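ESX-5 secretion-associated protein EspG5 (Mycobacterium marinum, PDB 6VJ5) acts as a cytoplasmic chaperone specific for cognate PE/PPE proteins, preventing aggregation of PE/PPE dimers and supporting their secretion. Local coordinates at residues 219-224 with 244-249. Numbering follows the deposited sequence.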
ATOM      1  N   PRO C 219      -0.742  37.181  -4.724  1.00 60.56           N
ATOM      2  CA  PRO C 219      -0.363  36.873  -6.106  1.00 58.53           C
ATOM      3  C   PRO C 219      -1.573  36.473  -6.929  1.00 51.45           C
ATOM      4  O   PRO C 219      -2.547  35.909  -6.422  1.00 51.20           O
ATOM      5  CB  PRO C 219       0.623  35.709  -5.954  1.00 56.65           C
ATOM      6  CG  PRO C 219       0.167  35.021  -4.686  1.00 60.87           C
ATOM      7  CD  PRO C 219      -0.378  36.110  -3.779  1.00 60.26           C
ATOM      8  N   ALA C 220      -1.505  36.784  -8.220  1.00 48.05           N
ATOM      9  CA  ALA C 220      -2.539  36.367  -9.158  1.00 54.22           C
ATOM     10  C   ALA C 220      -2.239  35.012  -9.781  1.00 57.48           C
ATOM     11  O   ALA C 220      -3.169  34.320 -10.210  1.00 54.16           O
ATOM     12  CB  ALA C 220      -2.705  37.407 -10.270  1.00 52.33           C
ATOM     13  N   ALA C 221      -0.964  34.627  -9.833  1.00 68.51           N
ATOM     14  CA  ALA C 221      -0.521  33.353 -10.375  1.00 66.44           C
ATOM     15  C   ALA C 221       0.942  33.177 -10.004  1.00 62.79           C
ATOM     16  O   ALA C 221       1.692  34.156  -9.962  1.00 53.56           O
ATOM     17  CB  ALA C 221      -0.698  33.301 -11.896  1.00 58.62           C
ATOM     18  N   GLU C 222       1.336  31.940  -9.714  1.00 61.17           N
ATOM     19  CA  GLU C 222       2.728  31.641  -9.422  1.00 58.28           C
ATOM     20  C   GLU C 222       3.170  30.403 -10.191  1.00 51.49           C
ATOM     21  O   GLU C 222       2.354  29.574 -10.600  1.00 59.52           O
ATOM     22  CB  GLU C 222       2.987  31.387  -7.927  1.00 60.89           C
ATOM     23  CG  GLU C 222       2.161  32.190  -6.952  1.00 55.29           C
ATOM     24  CD  GLU C 222       2.666  32.042  -5.522  1.00 64.97           C
ATOM     25  OE1 GLU C 222       3.852  32.347  -5.272  1.00 67.13           O
ATOM     26  OE2 GLU C 222       1.884  31.607  -4.649  1.00 57.92           O
ATOM     27  N   VAL C 223       4.483  30.274 -10.355  1.00 52.86           N
ATOM     28  CA  VAL C 223       5.094  29.075 -10.917  1.00 58.43           C
ATOM     29  C   VAL C 223       6.354  28.754 -10.129  1.00 56.03           C
ATOM     30  O   VAL C 223       7.132  29.649  -9.786  1.00 56.88           O
ATOM     31  CB  VAL C 223       5.428  29.247 -12.411  1.00 49.51           C
ATOM     32  CG1 VAL C 223       6.023  27.972 -12.983  1.00 58.11           C
ATOM     33  CG2 VAL C 223       4.182  29.643 -13.173  1.00 65.24           C
ATOM     34  N   ALA C 224       6.541  27.473  -9.826  1.00 54.56           N
ATOM     35  CA  ALA C 224       7.777  26.961  -9.249  1.00 53.32           C
ATOM     36  C   ALA C 224       8.374  25.973 -10.239  1.00 43.34           C
ATOM     37  O   ALA C 224       7.663  25.106 -10.754  1.00 45.86           O
ATOM     38  CB  ALA C 224       7.524  26.295  -7.897  1.00 46.87           C
ATOM     39  N   LEU C 244       8.368  32.159 -10.075  1.00 49.69           N
ATOM     40  CA  LEU C 244       7.757  33.319 -10.701  1.00 44.81           C
ATOM     41  C   LEU C 244       6.458  33.642  -9.978  1.00 55.20           C
ATOM     42  O   LEU C 244       5.687  32.736  -9.643  1.00 53.47           O
ATOM     43  CB  LEU C 244       7.463  33.070 -12.178  1.00 45.27           C
ATOM     44  CG  LEU C 244       8.610  32.543 -13.037  1.00 50.41           C
ATOM     45  CD1 LEU C 244       8.157  32.525 -14.494  1.00 51.98           C
ATOM     46  CD2 LEU C 244       9.853  33.376 -12.875  1.00 58.48           C
ATOM     47  N   LYS C 245       6.213  34.934  -9.748  1.00 57.04           N
ATOM     48  CA  LYS C 245       5.016  35.380  -9.049  1.00 54.61           C
ATOM     49  C   LYS C 245       4.447  36.623  -9.713  1.00 63.14           C
ATOM     50  O   LYS C 245       5.195  37.520 -10.112  1.00 55.09           O
ATOM     51  CB  LYS C 245       5.313  35.691  -7.578  1.00 59.39           C
ATOM     52  CG  LYS C 245       5.888  34.527  -6.790  1.00 60.40           C
ATOM     53  CD  LYS C 245       6.271  34.961  -5.382  1.00 66.24           C
ATOM     54  CE  LYS C 245       6.949  33.839  -4.617  1.00 63.03           C
ATOM     55  NZ  LYS C 245       6.039  32.680  -4.404  1.00 65.10           N
ATOM     56  N   ASP C 246       3.115  36.681  -9.793  1.00 62.58           N
ATOM     57  CA  ASP C 246       2.392  37.770 -10.449  1.00 53.19           C
ATOM     58  C   ASP C 246       1.689  38.635  -9.407  1.00 59.47           C
ATOM     59  O   ASP C 246       0.623  38.269  -8.902  1.00 62.06           O
ATOM     60  CB  ASP C 246       1.363  37.225 -11.439  1.00 53.31           C
ATOM     61  CG  ASP C 246       1.986  36.708 -12.699  1.00 56.93           C
ATOM     62  OD1 ASP C 246       3.228  36.676 -12.763  1.00 52.43           O
ATOM     63  OD2 ASP C 246       1.234  36.344 -13.630  1.00 57.62           O
ATOM     64  N   GLY C 247       2.264  39.802  -9.115  1.00 59.09           N
ATOM     65  CA  GLY C 247       1.661  40.765  -8.223  1.00 62.49           C
ATOM     66  C   GLY C 247       1.153  42.000  -8.957  1.00 56.98           C
ATOM     67  O   GLY C 247       1.369  42.182 -10.154  1.00 54.90           O
ATOM     68  N   SER C 248       0.450  42.849  -8.199  1.00 51.03           N
ATOM     69  CA  SER C 248      -0.057  44.102  -8.751  1.00 56.59           C
ATOM     70  C   SER C 248       1.023  44.837  -9.531  1.00 61.30           C
ATOM     71  O   SER C 248       0.757  45.407 -10.596  1.00 59.75           O
ATOM     72  CB  SER C 248      -0.575  45.003  -7.631  1.00 48.87           C
ATOM     73  OG  SER C 248      -1.610  44.380  -6.902  1.00 65.90           O
ATOM     74  N   GLY C 249       2.246  44.849  -9.003  1.00 57.10           N
ATOM     75  CA  GLY C 249       3.352  45.544  -9.612  1.00 57.21           C
ATOM     76  C   GLY C 249       4.087  44.787 -10.687  1.00 54.36           C
ATOM     77  O   GLY C 249       5.170  45.211 -11.092  1.00 60.24           O
TER
HETATM   78  O   HOH W   1       6.433  30.134  -6.737  1.00 65.51           O
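Val223 and Leu244 form a hydrogen-bonded antiparallel pair, each backbone N-H donating to the other's O, N to O 2.8 Å both ways. Their CB atoms lie 4.3 Å apart on the face covered by helix 147-159, where Leu158 touches both side chains; this is the tightly packed, apolar part of the contact. On the other face, the non-hydrogen-bonded pair Glu222 and Lys245 forms a salt bridge. The Lys245 chain runs extended to CE and then bends (chi4 -64°), bringing NZ to Glu222 OE1; the modelled separation is too short to be reliable. Glu222 OE2 turns to the backbone N of Leu94, so both carboxylate oxygens have partners. The two strands, 221-231 and 234-247, make a long beta hairpin within the large antiparallel sheet of this EspG-family protein, and the segments sit at its open end. There, Asp246 N bonds to Ala221 O (2.9 Å). Asp246 CB packs on Ala221 O at 3.4 Å, while OD1 makes a salt bridge to Arg251 and OD2 hydrogen-bonds His162 ND1. Pro219, Ala220 and Gly247, partly exposed, form the more open end, still held by Asp246 O: Ala220 N reaches it at 2.7 Å, nearly straight (172° at the hydrogen), and Pro219 CA gives it a CA-H...O contact at 3.3 Å.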